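Local coordinates for protein alpha-galacturonidase (Bacillus subtilis, PDB 3FEF) that hydrolyses the alpha-1,4 bonds of galacturonides, releasing alpha-D-galacturonate with the help of NAD(+) and manganese, and assembles as a homotetramer, at residues Ser150-Arg154 against Gln396-Ala400; Ile116-Leu120 against Phe432-Leu436; Val353-Pro357 against Glu386-Ala390. One frame throughout, in Å; residues are numbered along the deposited sequence.

Overall arrangement
Contacts 1 and 2 both join the Rossmann-like part of the chain to its C-terminal part, whereas contact 3 lies wholly within the latter. Contacts 1 and 3 share helix 383-405, with centres about 15 Å apart; contact 2 joins helices 112-136 and 425-435 but meets contact 1 directly, V399 packing on I116, G119 and L120. Chemistry follows position: contact 2, largely buried, is entirely apolar; contact 1, partly buried, combines valine packing with a salt bridge and a water; contact 3, a partly buried loop against a helix, depends on one asparagine-glutamate hydrogen bond and a leucine. Contact 1 lies nearest the metal, contact 2 away from the annotated sites.

Contact 1: Ser150-Arg154 against Gln396-Ala400; sequences SVCTR and QEAVA
Q396 meets both S150 and V151. Its extended side chain carries the amide over to S150, where OE1 approaches CB at 3.2 Å, a van der Waals contact. The two polar ends are joined instead by a water, which donates to S150 OG at 2.9 Å and accepts a weak hydrogen bond from Q396 NE2. Nearer the backbone, V151 CG2 rests 4.1 Å from Q396 CB, beside the closest pair of CA atoms of the two segments.

E397 supplies the charged part. NE and NH2 of R154 pair with its two carboxylate oxygens, NE giving one bond to OE2 at 3.0 Å and NH2 another to OE1 at 2.9 Å; a weak third bond runs from NE to OE1. Both oxygens use their syn lone pairs, and the guanidinium and carboxylate planes lie only 18° apart, so the pair is a nearly flat bidentate salt bridge, a pairing that should restrict rotation of both groups. R154 reaches it with CG anti to the backbone N and a bend at chi2 (72°), while the chain of E397 is bent at its own chi2.

These residues belong to helices 149-159 and 383-405, whose local axes approach to 9.2 Å with a signed crossing angle of -51°. The first helix comes from the NAD-type Rossmann domain and the second from the C-terminal domain of a family 4 glycosidase. The side chain of S150 is about 10 Å from the bound magnesium.

V399 follows, one turn on from Q396, its CG1 4.2 Å from V151 CG2, with the two valines lying crosswise. Helix 112-136 backs this pair, V123 touching V151. A400 closes the segment, its CB resting against the aliphatic CG of R154.

Contact 2: Ile116-Leu120 against Phe432-Leu436; sequences IIRGL and FNDML
I117 is wedged between M435 and F432, and it loses more surface to the contact than any other residue. Its CG1 faces M435 alone: the selenomethionine CE of M435 lies 3.6 Å from I117 CG1, and M435 CB lies 3.8 Å from the same atom. The bend of M435 at chi3 (79°) turns its methyl back toward the isoleucine instead of letting the chain run on past it. On the other branch, I117 CG2 lies 3.8 Å from the carbonyl O of M435.

The tip of I117, CD1, has the wider set of partners, meeting F432, M435 and L436; it is 3.9 Å from F432 CD1 and approaches the ring obliquely. L436, the last modelled residue, has its CG over one face of that ring, toward the rim, and its CD2 meets L120 CD2 at 3.9 Å, completing the patch. Beyond the two segments, F415 meets F432 edge-to-face and F412 meets it with the planes at about 45°.

The contact therefore seats the C-terminal helix 425-435 on the early turns of helix 112-136 of the Rossmann domain, with helix 408-417 packed alongside through A411. No hydrogen bond or charge pair crosses between the segments. Their fit depends on the interlocking shapes of aliphatic, aromatic and selenomethionine side chains, which implies cohesion from dispersion and exclusion of water rather than from directional bonds.

Contact 3: Val353-Pro357 against Glu386-Ala390; sequences VLNLP and EMLAA
N355 and E386 form the hydrogen bond that joins the loop to the helix. N355 ND2 donates to E386 OE1 over 2.8 Å, with a nearly straight N-H...O angle of 164°. The acceptor lies close to the amide plane of N355, but the donor meets OE1 on its syn side and well out of the carboxylate plane, in keeping with the 69° between the two flat groups. E386 gets there because its CG stands anti to the backbone N and its chain continues extended, projecting the carboxylate across to the loop. The other oxygen, OE2, forms a salt bridge with K383, so the carboxylate is held at both ends.

A water adds a second, less certain link: it donates to L354 O at 2.9 Å, but its 2.5 Å distance to E386 OE1 is too short to be taken at face value.

The apolar share belongs to L356. Its CD1 lies 4.1 Å from E386 CG and 4.3 Å from A389 CB, the leucine and glutamate chains running antiparallel alongside each other. An alanine in place of E386 would probably leave N355 ND2 without this acceptor, K383 without this carboxylate partner, and L356 CD1 without the CG it packs on.

Segment 353-357 lies in the loop between strands 341-348 and 361-369, neighbours in an antiparallel sheet of the C-terminal domain. L356 also reaches V362 on the second strand and I393 further along helix 383-405, so it sits between sheet and helix, while M387 packs on A398 of the second subunit.

Contact 1: Ser150-Arg154 against Gln396-Ala400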
ATOM      1  N   SER A 150     -22.354  -7.712  -2.092  1.00 23.19           N
ATOM      2  CA  SER A 150     -20.910  -7.704  -1.965  1.00 25.48           C
ATOM      3  C   SER A 150     -20.262  -9.039  -2.335  1.00 26.11           C
ATOM      4  O   SER A 150     -19.210  -9.067  -2.952  1.00 30.85           O
ATOM      5  CB  SER A 150     -20.530  -7.295  -0.546  1.00 25.38           C
ATOM      6  OG  SER A 150     -21.113  -6.033  -0.232  1.00 28.45           O
ATOM      7  N   VAL A 151     -20.893 -10.140  -1.967  1.00 23.66           N
ATOM      8  CA  VAL A 151     -20.381 -11.445  -2.326  1.00 21.94           C
ATOM      9  C   VAL A 151     -20.550 -11.755  -3.809  1.00 22.01           C
ATOM     10  O   VAL A 151     -19.596 -12.145  -4.459  1.00 20.44           O
ATOM     11  CB  VAL A 151     -21.048 -12.562  -1.476  1.00 25.93           C
ATOM     12  CG1 VAL A 151     -20.736 -13.942  -2.081  1.00 24.85           C
ATOM     13  CG2 VAL A 151     -20.576 -12.457   0.015  1.00 21.67           C
ATOM     14  N   CYS A 152     -21.756 -11.566  -4.349  1.00 21.36           N
ATOM     15  CA  CYS A 152     -22.016 -11.862  -5.756  1.00 23.73           C
ATOM     16  C   CYS A 152     -21.129 -11.036  -6.640  1.00 23.68           C
ATOM     17  O   CYS A 152     -20.473 -11.537  -7.550  1.00 23.46           O
ATOM     18  CB  CYS A 152     -23.475 -11.550  -6.125  1.00 27.24           C
ATOM     19  SG  CYS A 152     -24.644 -12.583  -5.269  1.00 37.68           S
ATOM     20  N   THR A 153     -21.108  -9.740  -6.386  1.00 21.89           N
ATOM     21  CA  THR A 153     -20.304  -8.884  -7.225  1.00 23.65           C
ATOM     22  C   THR A 153     -18.833  -9.279  -7.108  1.00 24.40           C
ATOM     23  O   THR A 153     -18.101  -9.244  -8.087  1.00 22.14           O
ATOM     24  CB  THR A 153     -20.534  -7.412  -6.852  1.00 24.64           C
ATOM     25  OG1 THR A 153     -21.951  -7.170  -6.850  1.00 27.16           O
ATOM     26  CG2 THR A 153     -19.880  -6.507  -7.856  1.00 23.79           C
ATOM     27  N   ARG A 154     -18.400  -9.656  -5.906  1.00 22.66           N
ATOM     28  CA  ARG A 154     -16.999  -9.974  -5.716  1.00 23.11           C
ATOM     29  C   ARG A 154     -16.623 -11.235  -6.472  1.00 21.82           C
ATOM     30  O   ARG A 154     -15.501 -11.355  -6.944  1.00 24.69           O
ATOM     31  CB  ARG A 154     -16.679 -10.168  -4.241  1.00 22.29           C
ATOM     32  CG  ARG A 154     -15.227 -10.494  -4.010  1.00 24.46           C
ATOM     33  CD  ARG A 154     -14.283  -9.292  -4.237  1.00 22.59           C
ATOM     34  NE  ARG A 154     -13.015  -9.630  -3.595  1.00 25.89           N
ATOM     35  CZ  ARG A 154     -11.896  -9.921  -4.245  1.00 25.46           C
ATOM     36  NH1 ARG A 154     -11.841  -9.844  -5.564  1.00 28.17           N
ATOM     37  NH2 ARG A 154     -10.827 -10.269  -3.567  1.00 27.00           N
ATOM     38  N   GLN A 396     -17.401 -11.459   4.183  1.00 27.08           N
ATOM     39  CA  GLN A 396     -17.738 -11.495   2.757  1.00 26.12           C
ATOM     40  C   GLN A 396     -16.607 -12.076   1.888  1.00 24.68           C
ATOM     41  O   GLN A 396     -16.861 -12.910   1.029  1.00 25.49           O
ATOM     42  CB  GLN A 396     -18.177 -10.098   2.288  1.00 25.33           C
ATOM     43  CG  GLN A 396     -19.503  -9.671   2.959  1.00 23.00           C
ATOM     44  CD  GLN A 396     -19.830  -8.175   2.794  1.00 27.27           C
ATOM     45  OE1 GLN A 396     -19.026  -7.407   2.273  1.00 28.54           O
ATOM     46  NE2 GLN A 396     -21.003  -7.763   3.277  1.00 24.68           N
ATOM     47  N   GLU A 397     -15.364 -11.663   2.125  1.00 25.03           N
ATOM     48  CA  GLU A 397     -14.216 -12.242   1.414  1.00 24.95           C
ATOM     49  C   GLU A 397     -14.094 -13.749   1.662  1.00 23.35           C
ATOM     50  O   GLU A 397     -13.836 -14.511   0.749  1.00 25.44           O
ATOM     51  CB  GLU A 397     -12.883 -11.556   1.816  1.00 28.46           C
ATOM     52  CG  GLU A 397     -12.694 -10.108   1.353  1.00 28.51           C
ATOM     53  CD  GLU A 397     -12.691  -9.956  -0.173  1.00 36.55           C
ATOM     54  OE1 GLU A 397     -11.771 -10.508  -0.836  1.00 37.60           O
ATOM     55  OE2 GLU A 397     -13.603  -9.269  -0.714  1.00 35.56           O
ATOM     56  N   ALA A 398     -14.245 -14.170   2.908  1.00 24.89           N
ATOM     57  CA  ALA A 398     -14.149 -15.591   3.262  1.00 23.99           C
ATOM     58  C   ALA A 398     -15.256 -16.402   2.600  1.00 25.27           C
ATOM     59  O   ALA A 398     -15.023 -17.520   2.111  1.00 24.68           O
ATOM     60  CB  ALA A 398     -14.200 -15.763   4.756  1.00 22.55           C
ATOM     61  N   VAL A 399     -16.463 -15.840   2.570  1.00 25.64           N
ATOM     62  CA  VAL A 399     -17.584 -16.516   1.915  1.00 24.30           C
ATOM     63  C   VAL A 399     -17.303 -16.730   0.431  1.00 27.86           C
ATOM     64  O   VAL A 399     -17.522 -17.821  -0.095  1.00 28.34           O
ATOM     65  CB  VAL A 399     -18.936 -15.788   2.135  1.00 24.71           C
ATOM     66  CG1 VAL A 399     -20.035 -16.390   1.248  1.00 22.68           C
ATOM     67  CG2 VAL A 399     -19.364 -15.880   3.628  1.00 25.97           C
ATOM     68  N   ALA A 400     -16.793 -15.701  -0.235  1.00 25.51           N
ATOM     69  CA  ALA A 400     -16.497 -15.806  -1.653  1.00 27.79           C
ATOM     70  C   ALA A 400     -15.446 -16.875  -1.893  1.00 28.50           C
ATOM     71  O   ALA A 400     -15.613 -17.725  -2.767  1.00 28.25           O
ATOM     72  CB  ALA A 400     -16.047 -14.461  -2.220  1.00 27.92           C
TER
HETATM   73  O   HOH W   1     -22.845  -5.690   2.075  1.00 23.25           O

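Contact 2: Ile116-Leu120 against Phe432-Leu436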
ATOM      1  N   ILE A 116     -24.944 -15.186   5.115  1.00 25.11           N
ATOM      2  CA  ILE A 116     -23.784 -16.046   4.892  1.00 24.22           C
ATOM      3  C   ILE A 116     -24.146 -17.305   4.099  1.00 24.99           C
ATOM      4  O   ILE A 116     -23.500 -17.627   3.105  1.00 24.47           O
ATOM      5  CB  ILE A 116     -23.165 -16.494   6.226  1.00 27.36           C
ATOM      6  CG1 ILE A 116     -22.838 -15.277   7.109  1.00 31.46           C
ATOM      7  CG2 ILE A 116     -21.964 -17.428   5.982  1.00 25.68           C
ATOM      8  CD1 ILE A 116     -21.421 -14.772   7.042  1.00 31.93           C
ATOM      9  N   ILE A 117     -25.174 -18.017   4.554  1.00 23.31           N
ATOM     10  CA  ILE A 117     -25.619 -19.225   3.882  1.00 25.68           C
ATOM     11  C   ILE A 117     -26.054 -18.874   2.465  1.00 27.87           C
ATOM     12  O   ILE A 117     -25.674 -19.546   1.503  1.00 27.94           O
ATOM     13  CB  ILE A 117     -26.783 -19.920   4.658  1.00 25.75           C
ATOM     14  CG1 ILE A 117     -26.294 -20.354   6.037  1.00 25.16           C
ATOM     15  CG2 ILE A 117     -27.313 -21.137   3.893  1.00 22.55           C
ATOM     16  CD1 ILE A 117     -25.165 -21.381   5.987  1.00 29.93           C
ATOM     17  N   ARG A 118     -26.818 -17.793   2.330  1.00 26.10           N
ATOM     18  CA  ARG A 118     -27.275 -17.371   1.007  1.00 27.27           C
ATOM     19  C   ARG A 118     -26.105 -17.045   0.069  1.00 27.82           C
ATOM     20  O   ARG A 118     -26.082 -17.464  -1.093  1.00 25.95           O
ATOM     21  CB  ARG A 118     -28.232 -16.182   1.125  1.00 25.21           C
ATOM     22  CG  ARG A 118     -28.890 -15.753  -0.179  1.00 24.04           C
ATOM     23  CD  ARG A 118     -29.732 -14.513   0.106  1.00 27.55           C
ATOM     24  NE  ARG A 118     -30.153 -13.803  -1.092  1.00 28.61           N
ATOM     25  CZ  ARG A 118     -31.425 -13.578  -1.401  1.00 30.98           C
ATOM     26  NH1 ARG A 118     -32.375 -14.013  -0.586  1.00 27.99           N
ATOM     27  NH2 ARG A 118     -31.738 -12.918  -2.513  1.00 30.00           N
ATOM     28  N   GLY A 119     -25.129 -16.306   0.582  1.00 27.46           N
ATOM     29  CA  GLY A 119     -23.968 -15.970  -0.228  1.00 27.59           C
ATOM     30  C   GLY A 119     -23.318 -17.256  -0.691  1.00 27.84           C
ATOM     31  O   GLY A 119     -22.972 -17.430  -1.863  1.00 29.01           O
ATOM     32  N   LEU A 120     -23.151 -18.174   0.244  1.00 28.34           N
ATOM     33  CA  LEU A 120     -22.527 -19.443  -0.058  1.00 29.96           C
ATOM     34  C   LEU A 120     -23.214 -20.098  -1.266  1.00 29.58           C
ATOM     35  O   LEU A 120     -22.575 -20.536  -2.203  1.00 32.81           O
ATOM     36  CB  LEU A 120     -22.688 -20.315   1.164  1.00 29.94           C
ATOM     37  CG  LEU A 120     -21.531 -21.137   1.658  1.00 32.83           C
ATOM     38  CD1 LEU A 120     -20.200 -20.422   1.418  1.00 31.29           C
ATOM     39  CD2 LEU A 120     -21.788 -21.382   3.148  1.00 33.55           C
ATOM     40  N   PHE A 432     -25.318 -24.103  11.695  1.00 28.56           N
ATOM     41  CA  PHE A 432     -24.675 -23.923  10.394  1.00 28.82           C
ATOM     42  C   PHE A 432     -24.851 -25.153   9.495  1.00 30.67           C
ATOM     43  O   PHE A 432     -25.260 -25.033   8.348  1.00 30.82           O
ATOM     44  CB  PHE A 432     -23.190 -23.587  10.593  1.00 28.78           C
ATOM     45  CG  PHE A 432     -22.376 -23.484   9.305  1.00 29.39           C
ATOM     46  CD1 PHE A 432     -22.388 -22.330   8.544  1.00 30.57           C
ATOM     47  CD2 PHE A 432     -21.537 -24.523   8.912  1.00 29.90           C
ATOM     48  CE1 PHE A 432     -21.610 -22.225   7.385  1.00 32.47           C
ATOM     49  CE2 PHE A 432     -20.764 -24.433   7.749  1.00 29.22           C
ATOM     50  CZ  PHE A 432     -20.796 -23.290   6.989  1.00 30.44           C
ATOM     51  N   ASN A 433     -24.532 -26.332  10.010  1.00 31.07           N
ATOM     52  CA  ASN A 433     -24.710 -27.571   9.242  1.00 34.35           C
ATOM     53  C   ASN A 433     -26.161 -27.826   8.815  1.00 34.12           C
ATOM     54  O   ASN A 433     -26.413 -28.283   7.705  1.00 32.84           O
ATOM     55  CB  ASN A 433     -24.174 -28.770  10.025  1.00 35.19           C
ATOM     56  CG  ASN A 433     -22.660 -28.728  10.184  1.00 37.66           C
ATOM     57  OD1 ASN A 433     -21.953 -28.146   9.359  1.00 36.91           O
ATOM     58  ND2 ASN A 433     -22.159 -29.353  11.246  1.00 39.48           N
ATOM     59  N   ASP A 434     -27.110 -27.519   9.694  1.00 35.33           N
ATOM     60  CA  ASP A 434     -28.525 -27.672   9.357  1.00 36.74           C
ATOM     61  C   ASP A 434     -28.915 -26.763   8.194  1.00 39.43           C
ATOM     62  O   ASP A 434     -29.699 -27.152   7.322  1.00 39.94           O
ATOM     63  CB  ASP A 434     -29.408 -27.390  10.570  1.00 35.44           C
ATOM     64  CG  ASP A 434     -29.358 -28.505  11.602  1.00 38.76           C
ATOM     65  OD1 ASP A 434     -28.928 -29.612  11.235  1.00 41.78           O
ATOM     66  OD2 ASP A 434     -29.731 -28.288  12.781  1.00 39.60           O
HETATM   67  N   MSE A 435     -28.356 -25.556   8.181  1.00 38.32           N
HETATM   68  CA  MSE A 435     -28.681 -24.568   7.159  1.00 38.67           C
HETATM   69  C   MSE A 435     -28.039 -24.915   5.822  1.00 39.47           C
HETATM   70  O   MSE A 435     -28.577 -24.593   4.766  1.00 41.20           O
HETATM   71  CB  MSE A 435     -28.254 -23.155   7.604  1.00 34.77           C
HETATM   72  CG  MSE A 435     -29.066 -22.623   8.759  1.00 32.16           C
HETATM   73 SE   MSE A 435     -28.468 -20.879   9.352  1.00 34.72          SE
HETATM   74  CE  MSE A 435     -29.292 -19.765   7.960  1.00 32.53           C
ATOM     75  N   LEU A 436     -26.878 -25.551   5.860  1.00 39.23           N
ATOM     76  CA  LEU A 436     -26.214 -25.945   4.623  1.00 40.68           C
ATOM     77  C   LEU A 436     -27.097 -26.833   3.750  1.00 43.51           C
ATOM     78  O   LEU A 436     -26.979 -26.814   2.514  1.00 45.68           O
ATOM     79  CB  LEU A 436     -24.915 -26.679   4.924  1.00 42.40           C
ATOM     80  CG  LEU A 436     -23.673 -25.809   5.122  1.00 42.88           C
ATOM     81  CD1 LEU A 436     -22.438 -26.700   5.086  1.00 42.62           C
ATOM     82  CD2 LEU A 436     -23.570 -24.718   4.057  1.00 39.89           C
TER

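Contact 3: Val353-Pro357 against Glu386-Ala390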
ATOM      1  N   VAL A 353     -12.775   4.117  -0.695  1.00 18.25           N
ATOM      2  CA  VAL A 353     -13.085   4.136   0.735  1.00 21.36           C
ATOM      3  C   VAL A 353     -11.810   3.841   1.486  1.00 22.58           C
ATOM      4  O   VAL A 353     -11.183   2.804   1.261  1.00 23.30           O
ATOM      5  CB  VAL A 353     -14.153   3.131   1.175  1.00 19.99           C
ATOM      6  CG1 VAL A 353     -14.288   3.187   2.709  1.00 20.59           C
ATOM      7  CG2 VAL A 353     -15.542   3.442   0.506  1.00 19.37           C
ATOM      8  N   LEU A 354     -11.429   4.757   2.368  1.00 23.75           N
ATOM      9  CA  LEU A 354     -10.170   4.635   3.129  1.00 24.89           C
ATOM     10  C   LEU A 354     -10.187   3.540   4.185  1.00 25.16           C
ATOM     11  O   LEU A 354     -11.206   3.328   4.831  1.00 22.61           O
ATOM     12  CB  LEU A 354      -9.829   5.981   3.820  1.00 23.12           C
ATOM     13  CG  LEU A 354      -9.387   7.134   2.921  1.00 24.32           C
ATOM     14  CD1 LEU A 354      -8.953   8.423   3.718  1.00 25.40           C
ATOM     15  CD2 LEU A 354      -8.264   6.645   2.017  1.00 23.52           C
ATOM     16  N   ASN A 355      -9.035   2.893   4.391  1.00 26.07           N
ATOM     17  CA  ASN A 355      -8.846   1.928   5.479  1.00 27.39           C
ATOM     18  C   ASN A 355      -9.696   0.664   5.362  1.00 27.83           C
ATOM     19  O   ASN A 355      -9.980   0.026   6.358  1.00 28.48           O
ATOM     20  CB  ASN A 355      -9.112   2.568   6.862  1.00 25.94           C
ATOM     21  CG  ASN A 355      -8.444   3.911   7.031  1.00 31.88           C
ATOM     22  OD1 ASN A 355      -7.293   4.118   6.628  1.00 31.30           O
ATOM     23  ND2 ASN A 355      -9.163   4.842   7.639  1.00 30.64           N
ATOM     24  N   LEU A 356     -10.131   0.320   4.160  1.00 29.79           N
ATOM     25  CA  LEU A 356     -10.914  -0.905   3.953  1.00 27.37           C
ATOM     26  C   LEU A 356     -10.149  -1.718   2.938  1.00 25.37           C
ATOM     27  O   LEU A 356      -9.524  -1.144   2.060  1.00 28.31           O
ATOM     28  CB  LEU A 356     -12.318  -0.576   3.426  1.00 27.46           C
ATOM     29  CG  LEU A 356     -13.574  -0.725   4.305  1.00 30.98           C
ATOM     30  CD1 LEU A 356     -13.360  -0.347   5.755  1.00 29.84           C
ATOM     31  CD2 LEU A 356     -14.757   0.040   3.726  1.00 28.19           C
ATOM     32  N   PRO A 357     -10.182  -3.056   3.041  1.00 24.73           N
ATOM     33  CA  PRO A 357      -9.282  -3.820   2.166  1.00 23.75           C
ATOM     34  C   PRO A 357      -9.480  -3.484   0.688  1.00 27.88           C
ATOM     35  O   PRO A 357     -10.599  -3.201   0.241  1.00 27.27           O
ATOM     36  CB  PRO A 357      -9.681  -5.283   2.410  1.00 25.68           C
ATOM     37  CG  PRO A 357     -10.453  -5.293   3.691  1.00 26.68           C
ATOM     38  CD  PRO A 357     -11.028  -3.908   3.898  1.00 23.94           C
ATOM     39  N   GLU A 386     -16.244   1.895  10.643  1.00 26.14           N
ATOM     40  CA  GLU A 386     -15.175   1.291   9.858  1.00 26.78           C
ATOM     41  C   GLU A 386     -14.712  -0.039  10.492  1.00 24.55           C
ATOM     42  O   GLU A 386     -14.407  -1.005   9.797  1.00 25.52           O
ATOM     43  CB  GLU A 386     -14.016   2.294   9.716  1.00 27.97           C
ATOM     44  CG  GLU A 386     -12.720   1.739   9.170  1.00 27.55           C
ATOM     45  CD  GLU A 386     -11.573   2.725   9.343  1.00 31.65           C
ATOM     46  OE1 GLU A 386     -11.572   3.817   8.716  1.00 34.47           O
ATOM     47  OE2 GLU A 386     -10.661   2.414  10.122  1.00 31.14           O
HETATM   48  N   MSE A 387     -14.688  -0.098  11.811  1.00 21.89           N
HETATM   49  CA  MSE A 387     -14.402  -1.360  12.489  1.00 23.62           C
HETATM   50  C   MSE A 387     -15.448  -2.428  12.156  1.00 24.14           C
HETATM   51  O   MSE A 387     -15.126  -3.577  11.854  1.00 20.29           O
HETATM   52  CB  MSE A 387     -14.323  -1.150  14.004  1.00 24.90           C
HETATM   53  CG  MSE A 387     -13.126  -0.324  14.458  1.00 29.00           C
HETATM   54 SE   MSE A 387     -13.439   0.502  16.219  1.00 35.88          SE
HETATM   55  CE  MSE A 387     -13.892  -1.126  17.186  1.00 30.06           C
ATOM     56  N   LEU A 388     -16.719  -2.053  12.196  1.00 25.36           N
ATOM     57  CA  LEU A 388     -17.739  -3.017  11.828  1.00 24.01           C
ATOM     58  C   LEU A 388     -17.625  -3.431  10.350  1.00 21.68           C
ATOM     59  O   LEU A 388     -17.774  -4.616  10.005  1.00 21.06           O
ATOM     60  CB  LEU A 388     -19.133  -2.472  12.170  1.00 25.27           C
ATOM     61  CG  LEU A 388     -19.478  -2.566  13.664  1.00 26.42           C
ATOM     62  CD1 LEU A 388     -20.555  -1.546  14.066  1.00 28.50           C
ATOM     63  CD2 LEU A 388     -19.881  -4.003  14.042  1.00 24.71           C
ATOM     64  N   ALA A 389     -17.367  -2.460   9.481  1.00 20.70           N
ATOM     65  CA  ALA A 389     -17.358  -2.717   8.034  1.00 20.48           C
ATOM     66  C   ALA A 389     -16.188  -3.629   7.656  1.00 21.60           C
ATOM     67  O   ALA A 389     -16.358  -4.498   6.817  1.00 20.52           O
ATOM     68  CB  ALA A 389     -17.292  -1.428   7.247  1.00 18.06           C
ATOM     69  N   ALA A 390     -15.015  -3.428   8.281  1.00 20.30           N
ATOM     70  CA  ALA A 390     -13.869  -4.302   8.046  1.00 23.10           C
ATOM     71  C   ALA A 390     -14.203  -5.723   8.475  1.00 21.48           C
ATOM     72  O   ALA A 390     -13.852  -6.698   7.822  1.00 22.34           O
ATOM     73  CB  ALA A 390     -12.594  -3.790   8.779  1.00 18.05           C
TER
HETATM   74  O   HOH W   2     -13.118   4.240   6.835  1.00 24.18           O